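Local coordinates for protein manganese-containing pseudocatalase (Thermus thermophilus, PDB 2V8T) that probably breaks down hydrogen peroxide to water and oxygen as a catalase, using a pair of manganese ions held inside a four-helix bundle of the ferritin type, at residues G228-N232 against S252-E258; F152-V156 against M204-I210; R231-F236 against V260-P266; L62-I66 against H188-Y192. All blocks are in the same frame, centred on the assembly; numbering follows the deposited sequence.

Contact 1: residues G228-N232 against S252-E258; sequences GFHRN and SPEDGTE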
loop_
_atom_site.group_PDB
_atom_site.type_symbol
_atom_site.label_atom_id
_atom_site.label_comp_id
_atom_site.label_asym_id
_atom_site.label_seq_id
_atom_site.Cartn_x
_atom_site.Cartn_y
_atom_site.Cartn_z
ATOM N N GLY A 228 -5.406 -18.633 -37.977
ATOM C CA GLY A 228 -5.456 -17.273 -38.506
ATOM C C GLY A 228 -5.640 -16.182 -37.473
ATOM O O GLY A 228 -5.813 -15.014 -37.847
ATOM N N PHE A 229 -5.586 -16.520 -36.183
ATOM C CA PHE A 229 -6.017 -15.575 -35.162
ATOM C C PHE A 229 -5.059 -14.390 -34.987
ATOM O O PHE A 229 -5.478 -13.343 -34.472
ATOM C CB PHE A 229 -6.285 -16.263 -33.850
ATOM C CG PHE A 229 -7.485 -17.216 -33.877
ATOM C CD1 PHE A 229 -8.395 -17.284 -34.902
ATOM C CD2 PHE A 229 -7.683 -18.106 -32.856
ATOM C CE1 PHE A 229 -9.495 -18.130 -34.834
ATOM C CE2 PHE A 229 -8.765 -18.951 -32.812
ATOM C CZ PHE A 229 -9.686 -18.954 -33.758
ATOM N N HIS A 230 -3.799 -14.512 -35.409
ATOM C CA HIS A 230 -2.881 -13.383 -35.393
ATOM C C HIS A 230 -3.256 -12.315 -36.413
ATOM O O HIS A 230 -2.712 -11.197 -36.352
ATOM C CB HIS A 230 -1.443 -13.845 -35.663
ATOM C CG HIS A 230 -1.298 -14.551 -36.972
ATOM N ND1 HIS A 230 -1.963 -15.741 -37.207
ATOM C CD2 HIS A 230 -0.579 -14.216 -38.070
ATOM C CE1 HIS A 230 -1.625 -16.101 -38.432
ATOM N NE2 HIS A 230 -0.798 -15.211 -38.992
ATOM N N ARG A 231 -4.113 -12.609 -37.358
ATOM C CA ARG A 231 -4.509 -11.613 -38.348
ATOM C C ARG A 231 -5.675 -10.773 -37.853
ATOM O O ARG A 231 -5.942 -9.738 -38.459
ATOM C CB ARG A 231 -4.935 -12.307 -39.658
ATOM C CG ARG A 231 -3.823 -13.138 -40.246
ATOM C CD ARG A 231 -4.153 -13.708 -41.570
ATOM N NE ARG A 231 -3.013 -14.489 -42.049
ATOM C CZ ARG A 231 -2.994 -15.815 -41.989
ATOM N NH1 ARG A 231 -4.132 -16.500 -41.693
ATOM N NH2 ARG A 231 -1.855 -16.494 -42.249
ATOM N N ASN A 232 -6.407 -11.242 -36.843
ATOM C CA ASN A 232 -7.748 -10.736 -36.606
ATOM C C ASN A 232 -7.799 -9.680 -35.535
ATOM O O ASN A 232 -7.408 -9.909 -34.377
ATOM C CB ASN A 232 -8.640 -11.903 -36.144
ATOM C CG ASN A 232 -8.819 -12.958 -37.203
ATOM O OD1 ASN A 232 -8.518 -12.727 -38.378
ATOM N ND2 ASN A 232 -9.306 -14.125 -36.772
ATOM N N SER A 252 1.254 -8.637 -41.077
ATOM C CA SER A 252 1.397 -9.171 -39.725
ATOM C C SER A 252 2.878 -9.296 -39.393
ATOM O O SER A 252 3.635 -9.878 -40.205
ATOM C CB SER A 252 0.811 -10.569 -39.683
ATOM O OG SER A 252 1.135 -11.224 -38.448
ATOM N N PRO A 253 3.321 -8.914 -38.200
ATOM C CA PRO A 253 4.714 -9.225 -37.797
ATOM C C PRO A 253 4.997 -10.722 -37.733
ATOM O O PRO A 253 6.163 -11.126 -37.854
ATOM C CB PRO A 253 4.824 -8.543 -36.418
ATOM C CG PRO A 253 3.783 -7.475 -36.458
ATOM C CD PRO A 253 2.637 -8.052 -37.206
ATOM N N GLU A 254 4.001 -11.568 -37.530
ATOM C CA GLU A 254 4.265 -12.985 -37.344
ATOM C C GLU A 254 4.712 -13.656 -38.642
ATOM O O GLU A 254 5.603 -14.484 -38.631
ATOM C CB GLU A 254 2.996 -13.748 -36.894
ATOM C CG GLU A 254 2.285 -13.312 -35.651
ATOM C CD GLU A 254 3.111 -13.301 -34.468
ATOM O OE1 GLU A 254 3.961 -14.199 -34.262
ATOM O OE2 GLU A 254 2.846 -12.367 -33.654
ATOM N N ASP A 255 4.080 -13.323 -39.740
ATOM C CA ASP A 255 4.269 -14.077 -40.978
ATOM C C ASP A 255 4.177 -13.254 -42.225
ATOM O O ASP A 255 4.226 -13.811 -43.322
ATOM C CB ASP A 255 3.287 -15.258 -41.068
ATOM C CG ASP A 255 1.855 -14.837 -41.144
ATOM O OD1 ASP A 255 1.562 -13.622 -41.226
ATOM O OD2 ASP A 255 0.974 -15.768 -41.156
ATOM N N GLY A 256 4.038 -11.929 -42.143
ATOM C CA GLY A 256 3.991 -11.080 -43.306
ATOM C C GLY A 256 2.680 -11.043 -44.058
ATOM O O GLY A 256 2.573 -10.299 -45.030
ATOM N N THR A 257 1.682 -11.792 -43.608
ATOM C CA THR A 257 0.398 -11.861 -44.299
ATOM C C THR A 257 -0.474 -10.650 -43.939
ATOM O O THR A 257 -0.264 -9.969 -42.952
ATOM C CB THR A 257 -0.332 -13.178 -44.002
ATOM O OG1 THR A 257 -0.677 -13.232 -42.634
ATOM C CG2 THR A 257 0.515 -14.403 -44.430
ATOM N N GLU A 258 -1.480 -10.405 -44.766
ATOM C CA GLU A 258 -2.335 -9.216 -44.602
ATOM C C GLU A 258 -3.260 -9.426 -43.412
ATOM O O GLU A 258 -3.938 -10.434 -43.295
ATOM C CB GLU A 258 -3.152 -8.940 -45.851
ATOM C CG GLU A 258 -4.082 -7.732 -45.766
ATOM C CD GLU A 258 -3.472 -6.371 -45.710
ATOM O OE1 GLU A 258 -4.152 -5.441 -45.065
ATOM O OE2 GLU A 258 -2.350 -6.206 -46.253
HETATM O O HOH W 1 -0.234 -9.990 -36.525
#
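H230 sets the edge of its imidazole against the carboxylate of D255, NE2 giving a hydrogen bond to OD2 at 2.9 Å. D255 stands in an Asx turn, its OD1 accepting from T257 N, and an ST turn made by S252 OG and E254 N precedes it; both turns shape the loop 252-258 where it faces the segment after the Schellman-capped helix 219-226. The ring and carboxylate planes lie 73° apart, and the histidine proton reaches OD2 from above the carboxylate plane. Chi1 of 58° places H230 CG between its own backbone N and carbonyl carbon, and the ring then presents CD2 to S252 OG at 3.5 Å, while H230 CB packs on E254 CG. R231 grips T257 and shares D255 OD2 with the histidine: its chain, extended from CG to NE, brings NE to T257 OG1 at 2.7 Å, almost exactly in the guanidinium plane, and NH2 forms a weak, bent salt-bridge bond to D255 OD2. R231 NH1 meets a sulfate ion, probably from the crystallisation liquor. A leucine in place of H230 would probably cost D255 OD2 its straighter bond, leaving the weak one from R231 NH2 as its remaining tie to this segment. T257 OG1 in turn donates to D255 OD1 at 2.7 Å. A water bridges H230 O, to which it donates at 2.8 Å, and S252 OG at 2.7 Å.

Contact 2: residues F152-V156 against M204-I210; sequences FFLEV and MTKMLPI. With MN (manganese (II) ion), chain D.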
loop_
_atom_site.group_PDB
_atom_site.type_symbol
_atom_site.label_atom_id
_atom_site.label_comp_id
_atom_site.label_asym_id
_atom_site.label_seq_id
_atom_site.Cartn_x
_atom_site.Cartn_y
_atom_site.Cartn_z
ATOM N N PHE A 152 2.450 -0.073 -26.221
ATOM C CA PHE A 152 3.305 -1.036 -26.954
ATOM C C PHE A 152 4.180 -1.796 -25.961
ATOM O O PHE A 152 4.259 -3.022 -25.970
ATOM C CB PHE A 152 4.117 -0.245 -27.986
ATOM C CG PHE A 152 5.027 -1.116 -28.821
ATOM C CD1 PHE A 152 4.569 -1.755 -29.956
ATOM C CD2 PHE A 152 6.349 -1.299 -28.458
ATOM C CE1 PHE A 152 5.407 -2.545 -30.728
ATOM C CE2 PHE A 152 7.197 -2.094 -29.223
ATOM C CZ PHE A 152 6.721 -2.691 -30.361
ATOM N N PHE A 153 4.857 -1.020 -25.080
ATOM C CA PHE A 153 5.655 -1.634 -23.997
ATOM C C PHE A 153 4.802 -2.566 -23.135
ATOM O O PHE A 153 5.201 -3.680 -22.819
ATOM C CB PHE A 153 6.298 -0.531 -23.158
ATOM C CG PHE A 153 6.848 -1.058 -21.870
ATOM C CD1 PHE A 153 7.982 -1.878 -21.853
ATOM C CD2 PHE A 153 6.203 -0.833 -20.676
ATOM C CE1 PHE A 153 8.414 -2.471 -20.679
ATOM C CE2 PHE A 153 6.701 -1.408 -19.490
ATOM C CZ PHE A 153 7.807 -2.252 -19.528
ATOM N N LEU A 154 3.608 -2.089 -22.730
ATOM C CA LEU A 154 2.757 -2.860 -21.827
ATOM C C LEU A 154 2.456 -4.217 -22.444
ATOM O O LEU A 154 2.470 -5.245 -21.760
ATOM C CB LEU A 154 1.432 -2.177 -21.554
ATOM C CG LEU A 154 0.764 -2.190 -20.189
ATOM C CD1 LEU A 154 -0.733 -1.725 -20.365
ATOM C CD2 LEU A 154 1.065 -3.410 -19.335
ATOM N N GLU A 155 2.105 -4.265 -23.738
ATOM C CA GLU A 155 1.794 -5.517 -24.350
ATOM C C GLU A 155 2.959 -6.476 -24.376
ATOM O O GLU A 155 2.782 -7.681 -24.170
ATOM C CB GLU A 155 1.203 -5.339 -25.773
ATOM C CG GLU A 155 -0.186 -4.728 -25.768
ATOM C CD GLU A 155 -1.319 -5.644 -25.327
ATOM O OE1 GLU A 155 -1.242 -6.882 -25.480
ATOM O OE2 GLU A 155 -2.410 -5.119 -24.932
ATOM N N VAL A 156 4.174 -5.991 -24.682
ATOM C CA VAL A 156 5.313 -6.918 -24.732
ATOM C C VAL A 156 5.790 -7.312 -23.320
ATOM O O VAL A 156 6.281 -8.434 -23.145
ATOM C CB VAL A 156 6.425 -6.433 -25.661
ATOM C CG1 VAL A 156 5.929 -6.411 -27.102
ATOM C CG2 VAL A 156 7.029 -5.097 -25.261
ATOM N N MET A 204 8.027 0.696 -35.461
ATOM C CA MET A 204 7.980 -0.048 -34.206
ATOM C C MET A 204 7.755 -1.512 -34.387
ATOM O O MET A 204 8.269 -2.338 -33.604
ATOM C CB MET A 204 6.916 0.555 -33.293
ATOM C CG MET A 204 7.242 1.922 -32.775
ATOM S SD MET A 204 8.776 2.031 -31.844
ATOM C CE MET A 204 8.357 1.033 -30.412
ATOM N N THR A 205 6.949 -1.944 -35.381
ATOM C CA THR A 205 6.709 -3.360 -35.529
ATOM C C THR A 205 7.967 -4.130 -35.884
ATOM O O THR A 205 8.002 -5.365 -35.667
ATOM C CB THR A 205 5.606 -3.676 -36.555
ATOM O OG1 THR A 205 5.965 -3.218 -37.846
ATOM C CG2 THR A 205 4.245 -3.132 -36.120
ATOM N N LYS A 206 9.004 -3.478 -36.409
ATOM C CA LYS A 206 10.223 -4.154 -36.716
ATOM C C LYS A 206 11.003 -4.612 -35.469
ATOM O O LYS A 206 11.879 -5.458 -35.557
ATOM C CB LYS A 206 11.147 -3.229 -37.548
ATOM C CG LYS A 206 12.596 -3.667 -37.819
ATOM C CD LYS A 206 13.340 -2.645 -38.643
ATOM C CE LYS A 206 14.822 -2.981 -38.681
ATOM N NZ LYS A 206 15.397 -1.904 -39.576
ATOM N N MET A 207 10.645 -4.073 -34.316
ATOM C CA MET A 207 11.238 -4.510 -33.057
ATOM C C MET A 207 10.690 -5.842 -32.591
ATOM O O MET A 207 11.266 -6.486 -31.729
ATOM C CB MET A 207 10.882 -3.395 -31.857
ATOM C CG MET A 207 11.948 -3.347 -30.823
ATOM S SD MET A 207 11.559 -2.124 -29.675
ATOM C CE MET A 207 12.096 -0.698 -30.567
ATOM N N LEU A 208 9.531 -6.251 -33.108
ATOM C CA LEU A 208 8.864 -7.454 -32.641
ATOM C C LEU A 208 9.537 -8.689 -33.253
ATOM O O LEU A 208 10.023 -8.630 -34.397
ATOM C CB LEU A 208 7.381 -7.416 -33.011
ATOM C CG LEU A 208 6.610 -6.245 -32.380
ATOM C CD1 LEU A 208 5.200 -6.120 -32.962
ATOM C CD2 LEU A 208 6.539 -6.360 -30.849
ATOM N N PRO A 209 9.510 -9.832 -32.573
ATOM C CA PRO A 209 8.918 -10.032 -31.242
ATOM C C PRO A 209 9.906 -9.591 -30.125
ATOM O O PRO A 209 11.123 -9.615 -30.284
ATOM C CB PRO A 209 8.677 -11.533 -31.207
ATOM C CG PRO A 209 9.830 -12.104 -32.022
ATOM C CD PRO A 209 9.994 -11.104 -33.144
ATOM N N ILE A 210 9.302 -9.284 -28.989
ATOM C CA ILE A 210 9.975 -9.079 -27.715
ATOM C C ILE A 210 9.293 -10.003 -26.698
ATOM O O ILE A 210 8.072 -9.964 -26.590
ATOM C CB ILE A 210 9.862 -7.628 -27.238
ATOM C CG1 ILE A 210 10.526 -6.678 -28.228
ATOM C CG2 ILE A 210 10.459 -7.479 -25.848
ATOM C CD1 ILE A 210 10.144 -5.205 -28.003
HETATM MN MN MN D . -3.595 -6.979 -24.885
HETATM O O HOH W 2 -3.821 -7.657 -22.826
#
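One turn of helix 144-166 runs beside the loop that follows helix 172-200, the two backbones closing from 8.7 Å between the CA atoms of F152 and M204 to 5.9 Å between those of V156 and I210. Helix 144-166 belongs to the ferritin-like bundle that holds the two manganese ions, and this contact, wholly apolar across the segments, packs the loop on the helix away from the metal. F152 carries the largest share. With CG anti to the backbone N (chi1 -179°), its ring reaches out from the helix into the loop, where the methyl CE of M204 lies over one face, 3.9 Å from the ring centroid, in a CH-pi contact. M204 SD stands farther above the ring, a longer Met-aromatic approach; the chain of M204, bent at both chi2 and chi3, folds the methyl back onto the phenyl. M207 SD meets the same ring near its plane, at the edge, and L208 CD2 touches F152 CZ at 3.7 Å. That leucine methyl also rests on V156 CG1 at 3.8 Å, bridging the two helix residues one turn apart. One turn on from F152, V156 and I210 meet through their CB atoms. M204 and M207 also pack against M204 of the second subunit, which places this apolar patch at a subunit interface. On another side of the same turn, E155 binds one manganese through both carboxylate oxygens, OE1 at 2.4 Å and OE2 at 2.2 Å from the ion.

Contact 3: residues R231-F236 against V260-P266; sequences RNLYRF and VVVDGPP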
loop_
_atom_site.group_PDB
_atom_site.type_symbol
_atom_site.label_atom_id
_atom_site.label_comp_id
_atom_site.label_asym_id
_atom_site.label_seq_id
_atom_site.Cartn_x
_atom_site.Cartn_y
_atom_site.Cartn_z
ATOM N N ARG A 231 -4.113 -12.609 -37.358
ATOM C CA ARG A 231 -4.509 -11.613 -38.348
ATOM C C ARG A 231 -5.675 -10.773 -37.853
ATOM O O ARG A 231 -5.942 -9.738 -38.459
ATOM C CB ARG A 231 -4.935 -12.307 -39.658
ATOM C CG ARG A 231 -3.823 -13.138 -40.246
ATOM C CD ARG A 231 -4.153 -13.708 -41.570
ATOM N NE ARG A 231 -3.013 -14.489 -42.049
ATOM C CZ ARG A 231 -2.994 -15.815 -41.989
ATOM N NH1 ARG A 231 -4.132 -16.500 -41.693
ATOM N NH2 ARG A 231 -1.855 -16.494 -42.249
ATOM N N ASN A 232 -6.407 -11.242 -36.843
ATOM C CA ASN A 232 -7.748 -10.736 -36.606
ATOM C C ASN A 232 -7.799 -9.680 -35.535
ATOM O O ASN A 232 -7.408 -9.909 -34.377
ATOM C CB ASN A 232 -8.640 -11.903 -36.144
ATOM C CG ASN A 232 -8.819 -12.958 -37.203
ATOM O OD1 ASN A 232 -8.518 -12.727 -38.378
ATOM N ND2 ASN A 232 -9.306 -14.125 -36.772
ATOM N N LEU A 233 -8.352 -8.525 -35.875
ATOM C CA LEU A 233 -8.754 -7.520 -34.886
ATOM C C LEU A 233 -10.263 -7.516 -34.926
ATOM O O LEU A 233 -10.878 -7.078 -35.923
ATOM C CB LEU A 233 -8.162 -6.147 -35.185
ATOM C CG LEU A 233 -8.339 -5.120 -34.078
ATOM C CD1 LEU A 233 -7.506 -5.481 -32.829
ATOM C CD2 LEU A 233 -7.942 -3.741 -34.574
ATOM N N TYR A 234 -10.913 -8.081 -33.911
ATOM C CA TYR A 234 -12.367 -8.151 -33.831
ATOM C C TYR A 234 -12.911 -6.800 -33.394
ATOM O O TYR A 234 -12.392 -6.199 -32.437
ATOM C CB TYR A 234 -12.800 -9.204 -32.834
ATOM C CG TYR A 234 -12.287 -10.592 -33.123
ATOM C CD1 TYR A 234 -11.097 -11.062 -32.555
ATOM C CD2 TYR A 234 -12.943 -11.442 -33.984
ATOM C CE1 TYR A 234 -10.595 -12.303 -32.854
ATOM C CE2 TYR A 234 -12.469 -12.681 -34.298
ATOM C CZ TYR A 234 -11.267 -13.132 -33.771
ATOM O OH TYR A 234 -10.743 -14.367 -34.074
ATOM N N ARG A 235 -13.992 -6.380 -34.031
ATOM C CA ARG A 235 -14.714 -5.165 -33.678
ATOM C C ARG A 235 -15.780 -5.550 -32.657
ATOM O O ARG A 235 -16.850 -6.087 -33.020
ATOM C CB ARG A 235 -15.314 -4.513 -34.929
ATOM C CG ARG A 235 -15.945 -3.172 -34.643
ATOM C CD ARG A 235 -16.559 -2.520 -35.904
ATOM N NE ARG A 235 -17.750 -3.215 -36.382
ATOM C CZ ARG A 235 -18.991 -3.017 -35.883
ATOM N NH1 ARG A 235 -19.237 -2.034 -35.053
ATOM N NH2 ARG A 235 -19.980 -3.817 -36.268
ATOM N N PHE A 236 -15.499 -5.313 -31.373
ATOM C CA PHE A 236 -16.353 -5.725 -30.274
ATOM C C PHE A 236 -17.424 -4.636 -30.004
ATOM O O PHE A 236 -17.477 -4.036 -28.945
ATOM C CB PHE A 236 -15.536 -5.972 -29.003
ATOM C CG PHE A 236 -14.746 -7.257 -29.001
ATOM C CD1 PHE A 236 -15.341 -8.426 -28.522
ATOM C CD2 PHE A 236 -13.402 -7.324 -29.384
ATOM C CE1 PHE A 236 -14.635 -9.622 -28.444
ATOM C CE2 PHE A 236 -12.719 -8.517 -29.311
ATOM C CZ PHE A 236 -13.304 -9.655 -28.837
ATOM N N VAL A 260 -6.575 -8.409 -40.896
ATOM C CA VAL A 260 -7.978 -8.154 -41.180
ATOM C C VAL A 260 -8.739 -7.719 -39.980
ATOM O O VAL A 260 -8.482 -8.165 -38.837
ATOM C CB VAL A 260 -8.665 -9.176 -41.923
ATOM C CG1 VAL A 260 -7.941 -9.457 -43.262
ATOM C CG2 VAL A 260 -8.645 -10.341 -41.068
ATOM N N VAL A 261 -9.733 -6.869 -40.213
ATOM C CA VAL A 261 -10.724 -6.517 -39.201
ATOM C C VAL A 261 -11.886 -7.506 -39.335
ATOM O O VAL A 261 -12.388 -7.736 -40.460
ATOM C CB VAL A 261 -11.216 -5.077 -39.392
ATOM C CG1 VAL A 261 -12.328 -4.752 -38.341
ATOM C CG2 VAL A 261 -10.030 -4.097 -39.234
ATOM N N VAL A 262 -12.303 -8.091 -38.249
ATOM C CA VAL A 262 -13.434 -9.003 -38.193
ATOM C C VAL A 262 -14.605 -8.295 -37.535
ATOM O O VAL A 262 -14.463 -7.728 -36.456
ATOM C CB VAL A 262 -13.078 -10.310 -37.436
ATOM C CG1 VAL A 262 -14.283 -11.240 -37.365
ATOM C CG2 VAL A 262 -11.886 -10.990 -38.046
ATOM N N ASP A 263 -15.753 -8.295 -38.204
ATOM C CA ASP A 263 -16.956 -7.678 -37.659
ATOM C C ASP A 263 -17.475 -8.579 -36.520
ATOM O O ASP A 263 -17.843 -9.764 -36.753
ATOM C CB ASP A 263 -18.012 -7.532 -38.774
ATOM C CG ASP A 263 -19.197 -6.715 -38.393
ATOM O OD1 ASP A 263 -19.288 -6.266 -37.247
ATOM O OD2 ASP A 263 -20.071 -6.500 -39.293
ATOM N N GLY A 264 -17.565 -8.064 -35.330
ATOM C CA GLY A 264 -18.116 -8.779 -34.235
ATOM C C GLY A 264 -17.113 -9.635 -33.486
ATOM O O GLY A 264 -15.996 -9.841 -33.913
ATOM N N PRO A 265 -17.573 -10.151 -32.346
ATOM C CA PRO A 265 -16.739 -11.028 -31.533
ATOM C C PRO A 265 -16.602 -12.410 -32.140
ATOM O O PRO A 265 -17.440 -12.817 -32.935
ATOM C CB PRO A 265 -17.561 -11.109 -30.235
ATOM C CG PRO A 265 -19.012 -11.016 -30.727
ATOM C CD PRO A 265 -18.949 -10.032 -31.830
ATOM N N PRO A 266 -15.613 -13.181 -31.729
ATOM C CA PRO A 266 -15.610 -14.613 -32.108
ATOM C C PRO A 266 -16.716 -15.331 -31.404
ATOM O O PRO A 266 -17.320 -14.844 -30.451
ATOM C CB PRO A 266 -14.238 -15.069 -31.715
ATOM C CG PRO A 266 -13.908 -14.217 -30.616
ATOM C CD PRO A 266 -14.532 -12.850 -30.817
#
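A two-stranded parallel sheet, strands 232-235 and 260-263, forms this contact beside the helical bundle, pairing N232 with V260 through R235 with D263. Its backbone ladder runs V260 N to R231 O, L233 N to V260 O, V262 N to L233 O and R235 N to V262 O, with a weak final bond from G264 N to R235 O. On the face that carries Y234, the phenol ring lies alongside V262, CD2 touching V262 CB at 3.6 Å, and P266 CD sits over the ring 3.9 Å from its centroid, a CH-pi contact. N232 ND2 donates to Y234 OH at 3.1 Å, tying the end of the phenol to its own strand. F236, past the strand, meets P265 CB through CE1 at 3.7 Å; F236, P265 and P266 also pack on the N-terminal residues of the third subunit. On the other face R235, bent at chi3 (70°), curls its guanidinium to D263, and NH2 gives OD1 a salt bridge of 2.7 Å on the syn side but 31° out of the carboxylate plane. R235 also bonds to P238 O and D240 O, so one cation probably draws the exposed carboxylate and the following loop together at the strand end.

Contact 4: residues L62-I66 against H188-Y192; sequences LIANI and HAAAY. With MN (manganese (II) ion), chain D.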
loop_
_atom_site.group_PDB
_atom_site.type_symbol
_atom_site.label_atom_id
_atom_site.label_comp_id
_atom_site.label_asym_id
_atom_site.label_seq_id
_atom_site.Cartn_x
_atom_site.Cartn_y
_atom_site.Cartn_z
ATOM N N LEU A 62 -9.246 2.421 -31.985
ATOM C CA LEU A 62 -8.319 1.340 -31.656
ATOM C C LEU A 62 -8.272 1.112 -30.131
ATOM O O LEU A 62 -8.409 -0.009 -29.669
ATOM C CB LEU A 62 -6.938 1.677 -32.208
ATOM C CG LEU A 62 -5.952 0.582 -32.066
ATOM C CD1 LEU A 62 -6.318 -0.648 -32.859
ATOM C CD2 LEU A 62 -4.562 1.083 -32.454
ATOM N N ILE A 63 -8.036 2.193 -29.376
ATOM C CA ILE A 63 -7.906 2.040 -27.920
ATOM C C ILE A 63 -9.230 1.622 -27.304
ATOM O O ILE A 63 -9.278 0.754 -26.422
ATOM C CB ILE A 63 -7.329 3.341 -27.301
ATOM C CG1 ILE A 63 -5.893 3.614 -27.818
ATOM C CG2 ILE A 63 -7.343 3.252 -25.754
ATOM C CD1 ILE A 63 -5.323 4.983 -27.341
ATOM N N ALA A 64 -10.345 2.241 -27.732
ATOM C CA ALA A 64 -11.630 1.923 -27.172
ATOM C C ALA A 64 -11.997 0.456 -27.419
ATOM O O ALA A 64 -12.603 -0.210 -26.565
ATOM C CB ALA A 64 -12.707 2.850 -27.715
ATOM N N ASN A 65 -11.690 -0.033 -28.617
ATOM C CA ASN A 65 -12.029 -1.393 -28.991
ATOM C C ASN A 65 -11.127 -2.429 -28.304
ATOM O O ASN A 65 -11.607 -3.451 -27.827
ATOM C CB ASN A 65 -11.952 -1.548 -30.503
ATOM C CG ASN A 65 -12.407 -2.900 -30.941
ATOM O OD1 ASN A 65 -13.591 -3.247 -30.800
ATOM N ND2 ASN A 65 -11.495 -3.700 -31.456
ATOM N N ILE A 66 -9.814 -2.169 -28.261
ATOM C CA ILE A 66 -8.925 -3.106 -27.576
ATOM C C ILE A 66 -9.277 -3.155 -26.088
ATOM O O ILE A 66 -9.274 -4.238 -25.494
ATOM C CB ILE A 66 -7.454 -2.833 -27.874
ATOM C CG1 ILE A 66 -7.167 -3.081 -29.350
ATOM C CG2 ILE A 66 -6.556 -3.717 -26.994
ATOM C CD1 ILE A 66 -5.738 -2.709 -29.780
ATOM N N HIS A 188 -2.302 -7.014 -30.406
ATOM C CA HIS A 188 -2.361 -5.687 -29.799
ATOM C C HIS A 188 -1.032 -4.950 -29.930
ATOM O O HIS A 188 -1.019 -3.750 -30.211
ATOM C CB HIS A 188 -2.763 -5.817 -28.323
ATOM C CG HIS A 188 -4.124 -6.379 -28.140
ATOM N ND1 HIS A 188 -4.534 -6.809 -26.903
ATOM C CD2 HIS A 188 -5.123 -6.608 -29.047
ATOM C CE1 HIS A 188 -5.775 -7.262 -27.073
ATOM N NE2 HIS A 188 -6.157 -7.165 -28.344
ATOM N N ALA A 189 0.096 -5.633 -29.686
ATOM C CA ALA A 189 1.394 -4.989 -29.863
ATOM C C ALA A 189 1.584 -4.525 -31.291
ATOM O O ALA A 189 2.078 -3.428 -31.566
ATOM C CB ALA A 189 2.530 -5.918 -29.454
ATOM N N ALA A 190 1.194 -5.378 -32.249
ATOM C CA ALA A 190 1.298 -4.989 -33.664
ATOM C C ALA A 190 0.427 -3.771 -33.957
ATOM O O ALA A 190 0.830 -2.895 -34.734
ATOM C CB ALA A 190 0.888 -6.183 -34.554
ATOM N N ALA A 191 -0.784 -3.723 -33.388
ATOM C CA ALA A 191 -1.700 -2.645 -33.663
ATOM C C ALA A 191 -1.160 -1.325 -33.094
ATOM O O ALA A 191 -1.178 -0.291 -33.762
ATOM C CB ALA A 191 -3.090 -2.949 -33.093
ATOM N N TYR A 192 -0.686 -1.355 -31.843
ATOM C CA TYR A 192 -0.090 -0.148 -31.281
ATOM C C TYR A 192 1.188 0.247 -32.012
ATOM O O TYR A 192 1.469 1.439 -32.195
ATOM C CB TYR A 192 0.149 -0.312 -29.774
ATOM C CG TYR A 192 -1.140 -0.430 -28.977
ATOM C CD1 TYR A 192 -2.223 0.405 -29.209
ATOM C CD2 TYR A 192 -1.283 -1.395 -27.982
ATOM C CE1 TYR A 192 -3.381 0.313 -28.446
ATOM C CE2 TYR A 192 -2.443 -1.499 -27.229
ATOM C CZ TYR A 192 -3.497 -0.632 -27.455
ATOM O OH TYR A 192 -4.675 -0.685 -26.761
HETATM MN MN MN D . -3.595 -6.979 -24.885
HETATM O O HOH W 2 -3.821 -7.657 -22.826
#
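I66 presses its methyl CG2 squarely over the imidazole of H188, 3.5 Å from the ring centroid and only 5° off its normal, and this is the tight part of a nearly antiparallel pairing (168°, short axes 11.6 Å apart at their closest) of helices 57-85 and 172-200 in the ferritin-like bundle. Away from the metal the contact slackens: L62 CD1 reaches A191 CB at 4.0 Å, while I63 CG1 only grazes Y192 CE1 at 4.2 Å. Even this looser end is buried, with no solvent side. Y192 reaches across to helix 57-85, its ring met obliquely by I66 CD1, which lies 3.8 Å from CZ, and its hydroxyl, which has no polar partner in the model, rests on I66 CG2. Replacing Y192 by an alanine is likely to open a gap beside I66 CD1 and let that side chain shift. H188 binds one manganese through ND1 at 2.2 Å, in company with E70 and E155, while NE2 is hydrogen-bonded to E69. The metal bond at one nitrogen and the carboxylate at the other probably fix the rotation of the imidazole, so that the ligand ring is held at both nitrogens and backed on one face by an aliphatic methyl.

In the fold
Contacts 2 and 4 are buried and apolar across their segments, and both lie at the manganese site: E155 and H188, from helices that follow each other in the chain, bind the same ion and share its water. Contacts 1 and 3 are partly buried and rely on polar bonds, side-chain pairs in contact 1 and a backbone ladder in contact 3; they share R231 and N232, where the turn after helix 219-226 passes into strand 232-235. Loop and bundle still join: P253 of contact 1 packs on L208 of contact 2 and A190 of contact 4, while N65 of contact 4 probably hydrogen-bonds the backbone of Y234 and F236 in contact 3.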